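Local coordinates for sugar-binding transport ATP-binding protein (Pyrococcus horikoshii, PDB 1V43), which binds ATP and probably hydrolyses it to drive sugar uptake as the nucleotide-binding subunit of an ABC transporter, at residues 247-252 / 361-366; 306-311 / 355-360; 312-317 / 349-354. All blocks are in the same frame, centred on the assembly; numbering follows the deposited sequence.

Interaction 1 of 3, residues 247-252 / 361-366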
loop_
_atom_site.group_PDB
_atom_site.type_symbol
_atom_site.label_atom_id
_atom_site.label_comp_id
_atom_site.label_asym_id
_atom_site.label_seq_id
_atom_site.Cartn_x
_atom_site.Cartn_y
_atom_site.Cartn_z
ATOM N N MET A 247 -11.306 5.539 -7.659
ATOM C CA MET A 247 -12.556 5.456 -8.410
ATOM C C MET A 247 -12.327 6.009 -9.810
ATOM O O MET A 247 -11.675 7.039 -9.965
ATOM C CB MET A 247 -13.635 6.297 -7.737
ATOM C CG MET A 247 -14.893 6.501 -8.595
ATOM S SD MET A 247 -16.150 7.566 -7.797
ATOM C CE MET A 247 -16.561 6.572 -6.342
ATOM N N ASN A 248 -12.853 5.334 -10.826
ATOM C CA ASN A 248 -12.712 5.807 -12.201
ATOM C C ASN A 248 -13.609 7.031 -12.397
ATOM O O ASN A 248 -14.801 6.984 -12.101
ATOM C CB ASN A 248 -13.130 4.714 -13.187
ATOM C CG ASN A 248 -12.266 3.482 -13.086
ATOM O OD1 ASN A 248 -12.701 2.432 -12.603
ATOM N ND2 ASN A 248 -11.025 3.603 -13.527
ATOM N N ILE A 249 -13.033 8.127 -12.880
ATOM C CA ILE A 249 -13.800 9.349 -13.128
ATOM C C ILE A 249 -13.813 9.636 -14.633
ATOM O O ILE A 249 -12.787 9.955 -15.227
ATOM C CB ILE A 249 -13.190 10.562 -12.377
ATOM C CG1 ILE A 249 -13.186 10.307 -10.864
ATOM C CG2 ILE A 249 -13.998 11.809 -12.664
ATOM C CD1 ILE A 249 -14.569 10.147 -10.273
ATOM N N LEU A 250 -14.985 9.509 -15.245
ATOM C CA LEU A 250 -15.112 9.738 -16.678
ATOM C C LEU A 250 -16.078 10.860 -17.030
ATOM O O LEU A 250 -17.198 10.913 -16.536
ATOM C CB LEU A 250 -15.569 8.455 -17.379
ATOM C CG LEU A 250 -14.670 7.232 -17.229
ATOM C CD1 LEU A 250 -15.173 6.118 -18.136
ATOM C CD2 LEU A 250 -13.245 7.602 -17.573
ATOM N N GLU A 251 -15.633 11.747 -17.906
ATOM C CA GLU A 251 -16.444 12.873 -18.351
ATOM C C GLU A 251 -17.501 12.384 -19.338
ATOM O O GLU A 251 -17.168 11.768 -20.340
ATOM C CB GLU A 251 -15.534 13.902 -19.017
ATOM C CG GLU A 251 -16.169 15.239 -19.292
ATOM C CD GLU A 251 -15.148 16.259 -19.764
ATOM O OE1 GLU A 251 -15.558 17.380 -20.135
ATOM O OE2 GLU A 251 -13.935 15.941 -19.761
ATOM N N VAL A 252 -18.777 12.635 -19.053
ATOM C CA VAL A 252 -19.838 12.201 -19.957
ATOM C C VAL A 252 -20.994 13.203 -20.123
ATOM O O VAL A 252 -21.099 14.183 -19.382
ATOM C CB VAL A 252 -20.431 10.843 -19.517
ATOM C CG1 VAL A 252 -19.328 9.795 -19.446
ATOM C CG2 VAL A 252 -21.141 10.983 -18.185
ATOM N N HIS A 361 -21.677 6.651 -9.553
ATOM C CA HIS A 361 -21.739 8.017 -9.038
ATOM C C HIS A 361 -21.716 9.003 -10.213
ATOM O O HIS A 361 -21.238 8.678 -11.304
ATOM C CB HIS A 361 -20.544 8.302 -8.116
ATOM C CG HIS A 361 -20.433 7.360 -6.957
ATOM N ND1 HIS A 361 -21.129 7.541 -5.779
ATOM C CD2 HIS A 361 -19.761 6.192 -6.823
ATOM C CE1 HIS A 361 -20.891 6.521 -4.972
ATOM N NE2 HIS A 361 -20.064 5.690 -5.582
ATOM N N VAL A 362 -22.239 10.202 -9.976
ATOM C CA VAL A 362 -22.276 11.263 -10.976
ATOM C C VAL A 362 -22.003 12.570 -10.237
ATOM O O VAL A 362 -22.695 12.893 -9.280
ATOM C CB VAL A 362 -23.663 11.376 -11.644
ATOM C CG1 VAL A 362 -23.599 12.415 -12.773
ATOM C CG2 VAL A 362 -24.121 10.014 -12.163
ATOM N N PHE A 363 -20.993 13.314 -10.664
ATOM C CA PHE A 363 -20.662 14.571 -10.004
ATOM C C PHE A 363 -20.776 15.756 -10.974
ATOM O O PHE A 363 -20.397 15.656 -12.147
ATOM C CB PHE A 363 -19.224 14.532 -9.448
ATOM C CG PHE A 363 -18.904 13.304 -8.626
ATOM C CD1 PHE A 363 -18.595 12.094 -9.244
ATOM C CD2 PHE A 363 -18.897 13.364 -7.230
ATOM C CE1 PHE A 363 -18.280 10.958 -8.484
ATOM C CE2 PHE A 363 -18.585 12.235 -6.457
ATOM C CZ PHE A 363 -18.277 11.032 -7.091
ATOM N N ASP A 364 -21.303 16.872 -10.486
ATOM C CA ASP A 364 -21.411 18.068 -11.311
ATOM C C ASP A 364 -19.995 18.376 -11.765
ATOM O O ASP A 364 -19.079 18.373 -10.954
ATOM C CB ASP A 364 -21.945 19.235 -10.485
ATOM C CG ASP A 364 -22.000 20.523 -11.275
ATOM O OD1 ASP A 364 -20.927 21.073 -11.596
ATOM O OD2 ASP A 364 -23.121 20.973 -11.583
ATOM N N LYS A 365 -19.805 18.651 -13.048
ATOM C CA LYS A 365 -18.460 18.914 -13.552
ATOM C C LYS A 365 -17.816 20.204 -13.058
ATOM O O LYS A 365 -16.586 20.308 -13.016
ATOM C CB LYS A 365 -18.439 18.907 -15.088
ATOM C CG LYS A 365 -17.028 19.044 -15.639
ATOM C CD LYS A 365 -16.960 19.151 -17.150
ATOM C CE LYS A 365 -15.540 19.527 -17.573
ATOM N NZ LYS A 365 -15.407 19.847 -19.023
ATOM N N ASP A 366 -18.625 21.192 -12.688
ATOM C CA ASP A 366 -18.057 22.450 -12.223
ATOM C C ASP A 366 -17.755 22.475 -10.735
ATOM O O ASP A 366 -16.636 22.797 -10.338
ATOM C CB ASP A 366 -18.975 23.618 -12.585
ATOM C CG ASP A 366 -19.136 23.782 -14.080
ATOM O OD1 ASP A 366 -18.107 23.804 -14.791
ATOM O OD2 ASP A 366 -20.291 23.886 -14.545
#

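Interaction 2 of 3, residues 306-311 / 355-360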
loop_
_atom_site.group_PDB
_atom_site.type_symbol
_atom_site.label_atom_id
_atom_site.label_comp_id
_atom_site.label_asym_id
_atom_site.label_seq_id
_atom_site.Cartn_x
_atom_site.Cartn_y
_atom_site.Cartn_z
ATOM N N ARG A 306 -28.480 -4.974 -11.110
ATOM C CA ARG A 306 -28.595 -4.201 -12.341
ATOM C C ARG A 306 -27.201 -3.908 -12.891
ATOM O O ARG A 306 -26.325 -3.464 -12.157
ATOM C CB ARG A 306 -29.344 -2.900 -12.058
ATOM C CG ARG A 306 -30.596 -3.124 -11.207
ATOM C CD ARG A 306 -31.439 -1.865 -11.067
ATOM N NE ARG A 306 -30.679 -0.763 -10.502
ATOM C CZ ARG A 306 -31.151 0.471 -10.364
ATOM N NH1 ARG A 306 -32.388 0.758 -10.746
ATOM N NH2 ARG A 306 -30.381 1.419 -9.856
ATOM N N THR A 307 -26.998 -4.138 -14.186
ATOM C CA THR A 307 -25.679 -3.936 -14.775
ATOM C C THR A 307 -25.620 -3.267 -16.139
ATOM O O THR A 307 -26.630 -3.092 -16.822
ATOM C CB THR A 307 -24.962 -5.272 -14.928
ATOM O OG1 THR A 307 -25.740 -6.110 -15.790
ATOM C CG2 THR A 307 -24.787 -5.955 -13.573
ATOM N N ALA A 308 -24.403 -2.903 -16.520
ATOM C CA ALA A 308 -24.125 -2.283 -17.805
ATOM C C ALA A 308 -22.890 -2.986 -18.358
ATOM O O ALA A 308 -21.959 -3.299 -17.615
ATOM C CB ALA A 308 -23.859 -0.807 -17.633
ATOM N N ARG A 309 -22.906 -3.252 -19.659
ATOM C CA ARG A 309 -21.804 -3.924 -20.343
ATOM C C ARG A 309 -21.075 -2.958 -21.291
ATOM O O ARG A 309 -21.662 -1.984 -21.769
ATOM C CB ARG A 309 -22.338 -5.107 -21.166
ATOM C CG ARG A 309 -22.272 -6.482 -20.509
ATOM C CD ARG A 309 -23.335 -6.716 -19.439
ATOM N NE ARG A 309 -23.275 -8.095 -18.946
ATOM C CZ ARG A 309 -23.975 -8.571 -17.919
ATOM N NH1 ARG A 309 -24.808 -7.787 -17.253
ATOM N NH2 ARG A 309 -23.839 -9.836 -17.553
ATOM N N LEU A 310 -19.796 -3.232 -21.549
ATOM C CA LEU A 310 -18.983 -2.423 -22.464
ATOM C C LEU A 310 -17.772 -3.257 -22.845
ATOM O O LEU A 310 -16.924 -3.543 -22.002
ATOM C CB LEU A 310 -18.486 -1.125 -21.813
ATOM C CG LEU A 310 -19.375 -0.274 -20.903
ATOM C CD1 LEU A 310 -19.390 -0.867 -19.500
ATOM C CD2 LEU A 310 -18.828 1.146 -20.842
ATOM N N ILE A 311 -17.688 -3.656 -24.107
ATOM C CA ILE A 311 -16.557 -4.459 -24.550
ATOM C C ILE A 311 -15.327 -3.582 -24.756
ATOM O O ILE A 311 -15.416 -2.490 -25.314
ATOM C CB ILE A 311 -16.884 -5.228 -25.855
ATOM C CG1 ILE A 311 -17.900 -6.336 -25.548
ATOM C CG2 ILE A 311 -15.609 -5.810 -26.460
ATOM C CD1 ILE A 311 -18.220 -7.259 -26.720
ATOM N N MET A 355 -20.323 -3.319 -15.301
ATOM C CA MET A 355 -20.430 -2.301 -14.257
ATOM C C MET A 355 -21.668 -2.506 -13.369
ATOM O O MET A 355 -22.769 -2.808 -13.866
ATOM C CB MET A 355 -20.530 -0.896 -14.870
ATOM C CG MET A 355 -19.501 -0.563 -15.935
ATOM S SD MET A 355 -19.504 1.205 -16.350
ATOM C CE MET A 355 -21.221 1.636 -16.013
ATOM N N ASP A 356 -21.491 -2.329 -12.061
ATOM C CA ASP A 356 -22.608 -2.451 -11.127
ATOM C C ASP A 356 -23.284 -1.084 -11.066
ATOM O O ASP A 356 -22.792 -0.162 -10.409
ATOM C CB ASP A 356 -22.130 -2.837 -9.719
ATOM C CG ASP A 356 -23.293 -3.136 -8.767
ATOM O OD1 ASP A 356 -24.410 -2.598 -8.968
ATOM O OD2 ASP A 356 -23.091 -3.902 -7.806
ATOM N N LEU A 357 -24.413 -0.967 -11.756
ATOM C CA LEU A 357 -25.179 0.267 -11.825
ATOM C C LEU A 357 -25.591 0.847 -10.476
ATOM O O LEU A 357 -25.788 2.055 -10.352
ATOM C CB LEU A 357 -26.416 0.048 -12.708
ATOM C CG LEU A 357 -26.379 0.666 -14.116
ATOM C CD1 LEU A 357 -24.955 0.739 -14.639
ATOM C CD2 LEU A 357 -27.250 -0.152 -15.054
ATOM N N ASP A 358 -25.714 -0.004 -9.467
ATOM C CA ASP A 358 -26.105 0.466 -8.148
ATOM C C ASP A 358 -24.941 1.099 -7.387
ATOM O O ASP A 358 -25.144 1.729 -6.349
ATOM C CB ASP A 358 -26.708 -0.688 -7.345
ATOM C CG ASP A 358 -28.113 -1.055 -7.816
ATOM O OD1 ASP A 358 -28.458 -2.256 -7.788
ATOM O OD2 ASP A 358 -28.877 -0.142 -8.206
ATOM N N MET A 359 -23.728 0.938 -7.909
ATOM C CA MET A 359 -22.534 1.501 -7.277
ATOM C C MET A 359 -21.981 2.689 -8.069
ATOM O O MET A 359 -20.853 3.119 -7.848
ATOM C CB MET A 359 -21.435 0.438 -7.151
ATOM C CG MET A 359 -21.801 -0.772 -6.303
ATOM S SD MET A 359 -22.366 -0.336 -4.645
ATOM C CE MET A 359 -20.891 -0.237 -3.794
ATOM N N ILE A 360 -22.781 3.223 -8.983
ATOM C CA ILE A 360 -22.343 4.341 -9.806
ATOM C C ILE A 360 -22.516 5.706 -9.151
ATOM O O ILE A 360 -23.373 5.893 -8.296
ATOM C CB ILE A 360 -23.082 4.318 -11.164
ATOM C CG1 ILE A 360 -22.452 3.245 -12.055
ATOM C CG2 ILE A 360 -23.058 5.688 -11.815
ATOM C CD1 ILE A 360 -23.020 3.181 -13.448
HETATM O O HOH W 1 -26.809 -4.027 -8.617
#

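Interaction 3 of 3, residues 312-317 / 349-354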
loop_
_atom_site.group_PDB
_atom_site.type_symbol
_atom_site.label_atom_id
_atom_site.label_comp_id
_atom_site.label_asym_id
_atom_site.label_seq_id
_atom_site.Cartn_x
_atom_site.Cartn_y
_atom_site.Cartn_z
ATOM N N GLY A 312 -14.182 -4.058 -24.284
ATOM C CA GLY A 312 -12.968 -3.286 -24.427
ATOM C C GLY A 312 -11.749 -4.169 -24.439
ATOM O O GLY A 312 -11.840 -5.363 -24.166
ATOM N N LYS A 313 -10.602 -3.588 -24.766
ATOM C CA LYS A 313 -9.358 -4.342 -24.798
ATOM C C LYS A 313 -8.512 -4.020 -23.581
ATOM O O LYS A 313 -8.443 -2.870 -23.140
ATOM C CB LYS A 313 -8.551 -4.028 -26.067
ATOM C CG LYS A 313 -9.105 -4.675 -27.327
ATOM C CD LYS A 313 -8.223 -4.395 -28.532
ATOM C CE LYS A 313 -8.756 -5.084 -29.780
ATOM N NZ LYS A 313 -7.890 -4.813 -30.960
ATOM N N VAL A 314 -7.882 -5.055 -23.042
ATOM C CA VAL A 314 -7.010 -4.916 -21.892
ATOM C C VAL A 314 -5.717 -4.259 -22.341
ATOM O O VAL A 314 -5.018 -4.785 -23.198
ATOM C CB VAL A 314 -6.649 -6.281 -21.297
ATOM C CG1 VAL A 314 -5.705 -6.093 -20.128
ATOM C CG2 VAL A 314 -7.908 -7.012 -20.867
ATOM N N ASP A 315 -5.402 -3.115 -21.755
ATOM C CA ASP A 315 -4.186 -2.392 -22.084
ATOM C C ASP A 315 -2.999 -2.815 -21.207
ATOM O O ASP A 315 -1.848 -2.766 -21.638
ATOM C CB ASP A 315 -4.429 -0.900 -21.911
ATOM C CG ASP A 315 -3.237 -0.070 -22.311
ATOM O OD1 ASP A 315 -2.865 -0.100 -23.501
ATOM O OD2 ASP A 315 -2.677 0.612 -21.435
ATOM N N PHE A 316 -3.278 -3.211 -19.971
ATOM C CA PHE A 316 -2.218 -3.629 -19.056
ATOM C C PHE A 316 -2.795 -4.374 -17.863
ATOM O O PHE A 316 -3.950 -4.161 -17.470
ATOM C CB PHE A 316 -1.429 -2.421 -18.559
ATOM C CG PHE A 316 -0.197 -2.780 -17.770
ATOM C CD1 PHE A 316 0.925 -3.323 -18.403
ATOM C CD2 PHE A 316 -0.145 -2.554 -16.397
ATOM C CE1 PHE A 316 2.086 -3.635 -17.684
ATOM C CE2 PHE A 316 1.016 -2.861 -15.662
ATOM C CZ PHE A 316 2.130 -3.403 -16.310
ATOM N N VAL A 317 -1.978 -5.238 -17.280
ATOM C CA VAL A 317 -2.405 -6.037 -16.154
ATOM C C VAL A 317 -1.427 -6.009 -14.986
ATOM O O VAL A 317 -0.230 -6.201 -15.161
ATOM C CB VAL A 317 -2.587 -7.522 -16.572
ATOM C CG1 VAL A 317 -3.053 -8.357 -15.372
ATOM C CG2 VAL A 317 -3.563 -7.616 -17.739
ATOM N N ARG A 349 -6.069 -8.696 -25.318
ATOM C CA ARG A 349 -7.303 -9.460 -25.320
ATOM C C ARG A 349 -8.475 -8.529 -25.033
ATOM O O ARG A 349 -8.329 -7.516 -24.347
ATOM C CB ARG A 349 -7.257 -10.584 -24.282
ATOM C CG ARG A 349 -7.946 -10.270 -22.971
ATOM C CD ARG A 349 -8.812 -11.444 -22.504
ATOM N NE ARG A 349 -8.034 -12.657 -22.255
ATOM C CZ ARG A 349 -8.532 -13.778 -21.738
ATOM N NH1 ARG A 349 -9.819 -13.851 -21.410
ATOM N NH2 ARG A 349 -7.741 -14.826 -21.537
ATOM N N GLU A 350 -9.634 -8.875 -25.576
ATOM C CA GLU A 350 -10.843 -8.087 -25.399
ATOM C C GLU A 350 -11.639 -8.693 -24.247
ATOM O O GLU A 350 -11.613 -9.906 -24.044
ATOM C CB GLU A 350 -11.660 -8.120 -26.690
ATOM C CG GLU A 350 -12.288 -6.804 -27.072
ATOM C CD GLU A 350 -12.915 -6.854 -28.448
ATOM O OE1 GLU A 350 -13.811 -7.703 -28.662
ATOM O OE2 GLU A 350 -12.509 -6.045 -29.314
ATOM N N VAL A 351 -12.332 -7.849 -23.487
ATOM C CA VAL A 351 -13.123 -8.317 -22.349
ATOM C C VAL A 351 -14.455 -7.582 -22.248
ATOM O O VAL A 351 -14.567 -6.435 -22.670
ATOM C CB VAL A 351 -12.360 -8.114 -21.008
ATOM C CG1 VAL A 351 -11.077 -8.920 -21.010
ATOM C CG2 VAL A 351 -12.049 -6.630 -20.789
ATOM N N LYS A 352 -15.469 -8.256 -21.713
ATOM C CA LYS A 352 -16.771 -7.633 -21.524
ATOM C C LYS A 352 -16.756 -7.113 -20.101
ATOM O O LYS A 352 -16.887 -7.882 -19.157
ATOM C CB LYS A 352 -17.916 -8.643 -21.665
ATOM C CG LYS A 352 -18.372 -8.915 -23.083
ATOM C CD LYS A 352 -19.452 -10.005 -23.112
ATOM C CE LYS A 352 -19.747 -10.472 -24.539
ATOM N NZ LYS A 352 -20.607 -11.695 -24.570
ATOM N N VAL A 353 -16.586 -5.809 -19.947
ATOM C CA VAL A 353 -16.560 -5.219 -18.626
ATOM C C VAL A 353 -17.989 -5.014 -18.133
ATOM O O VAL A 353 -18.818 -4.419 -18.821
ATOM C CB VAL A 353 -15.829 -3.874 -18.642
ATOM C CG1 VAL A 353 -15.858 -3.267 -17.254
ATOM C CG2 VAL A 353 -14.382 -4.068 -19.110
ATOM N N ILE A 354 -18.268 -5.515 -16.936
ATOM C CA ILE A 354 -19.593 -5.393 -16.343
ATOM C C ILE A 354 -19.583 -4.420 -15.166
ATOM O O ILE A 354 -18.918 -4.672 -14.161
ATOM C CB ILE A 354 -20.094 -6.759 -15.828
ATOM C CG1 ILE A 354 -19.849 -7.841 -16.880
ATOM C CG2 ILE A 354 -21.581 -6.683 -15.524
ATOM C CD1 ILE A 354 -20.367 -9.212 -16.477
#

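Interaction 1 of 3, residues 247-252 / 361-366
Ile249 and Glu251 lie on a strand that runs roughly alongside His361 to Lys365, the two directions 45° apart, with the backbones still 8.0 Å from each other between Glu251 CA and Lys365 CA. No backbone hydrogen bond joins the segments at that spacing, and side chains alone make the contact. Met247 touches two rings, His361 through CE and Phe363 through SD. Its CG stands anti to the backbone N (chi1 168°), and the chain bends only at its last torsion, where CE turns to the imidazole of His361. There CE approaches CD2 of His361 obliquely at 3.3 Å, a tight methyl contact, with the two side chains crossing at about a right angle. The sulfur serves the second ring: Met247 SD lies near the plane of the Phe363 ring, at its edge, 4.1 Å from CE1, in a Met-aromatic contact. Ile249 adds its CD1 to the same atom, coming obliquely to within 4.2 Å of Phe363 CE1.

Toward the chain end, charge replaces hydrophobic packing. Lys365 extends fully, and its NZ forms a salt bridge with Glu251 OE1, 2.7 Å long, approaching from above the carboxylate plane. The other carboxylate oxygen, OE2, forms a salt bridge with Arg262, so Glu251 is held between two basic groups, which would probably keep it ionised. Asp364 OD1 accepts from Asp366 N in an Asx turn.

Both strands belong to the five-stranded antiparallel sheet of the MalK-type OB region, and strand 283-288 runs between them, hydrogen-bonded to each. Met247, Ile249 and Phe363 therefore meet across this middle strand on one face of the sheet, where helix 236-241 packs on all three, Ala239 touching both Met247 and Phe363.

Interaction 2 of 3, residues 306-311 / 355-360
Asp358 OD2 is gripped twice by Arg306, whose NE and NH2 both point at this one carboxylate oxygen. The salt bridge is short, 2.7 Å from Arg306 NH2 to Asp358 OD2, but both hydrogen bonds are bent and weak because a single acceptor sits at the guanidinium edge between two donors. The bend at chi3 (-57°) turns NE toward the carboxylate, and the guanidinium and carboxylate planes end only 20° apart. A water stitches the same corner: it accepts from Arg306 N and donates to Asp356 OD1 and Asp358 OD1. Asp356 OD1 also accepts from Asp358 N, closing an Asx turn where strand 350-356 gives out.

Next to this polar corner the antiparallel pairing begins. Ala308 and Met355 form a hydrogen-bonded pair, with Met355 N bonded to Ala308 O at 2.8 Å and the reverse bond at 3.1 Å from Ala308 N to Met355 O. Leu357 N adds a further bond to Arg306 O, 3.2 Å. On the buried face Ala308 CB meets Leu357 CD1 at 3.5 Å, while Leu310 CD1 packs on Met355 CG at 3.6 Å; Ile266 of strand 264-267 touches Ala308 and Met355.

The Asp356 carboxylate thus closes the turn ending this TOBE-family ladder, while that of Asp358 takes the arginine. Two acidic groups share one water, and the charge of Arg306, in salt-bridge contact with Asp358, probably offsets their repulsion.

Interaction 3 of 3, residues 312-317 / 349-354
Gly312, Val314 and Arg349 carry most of this contact, an antiparallel pairing in the strongly twisted sheet of the TOBE-family (OB-type) region. Strands 312-317 and 350-354 diverge quickly, their directions 113° apart; here the pairing is confined to Gly312-Val314 and Arg349-Val351, and it continues back along strand 307-319. Gly312 and Val351 form the hydrogen-bonded pair: Gly312 N bonds to Val351 O at 2.9 Å, and Val351 N returns the bond to Gly312 O. That carbonyl oxygen is also closely surrounded, with Glu350 CA as a CH donor at 3.2 Å and Glu350 CG almost as near.

Val314 is the second anchor. Its N-H points at Arg349 O over 2.8 Å, nearly straight at 173°, and extends the ladder by one bond past the non-hydrogen-bonded pair Lys313 and Glu350. The CG2 of Val314, anti to its own carbonyl carbon, serves several partners: it lies against Arg349 O, against Arg349 CG at 3.9 Å, and against Val351 CG1, the two valines crossing at about a right angle. Arg349 thus contributes chiefly its carbonyl and the base of its side chain.

On the face bearing Lys313 and Glu350, the two side chains cross obliquely by their aliphatic parts, their charged ends too far apart for a salt bridge. Beyond the pairing, Asp315 and Phe316 form a classic beta bulge opposite His327, and Asp315 makes a salt bridge to Lys186 of the second subunit, whose Ala182 packs on Phe316. Across the Gly312 and Val351 face, the tightest hydrophobic touch is Val314 CG2 on Val351 CG1, at 3.7 Å.

How the interactions relate
Following the chain, residues 247-252 come first, and interaction 1 closes the longest loop when 361-366 returns near the C terminus. Within that loop, 306-311 and 312-317 are consecutive parts of strand 307-319, which later pair with strand 350-356. Because the pairing is antiparallel, interaction 3 closes the shorter loop and interaction 2 the one enclosing it; the intervening chain forms strands 323-330 and 333-340, which continue the sheet beyond 307-319. No loops cross. Interactions 2 and 3 join directly through Leu310 O and Val353 N, 3.1 Å apart. Segments 355-360 and 361-366 are continuous, so the chain passes straight from the TOBE-family sheet to the sheet containing the MalK-type OB strands.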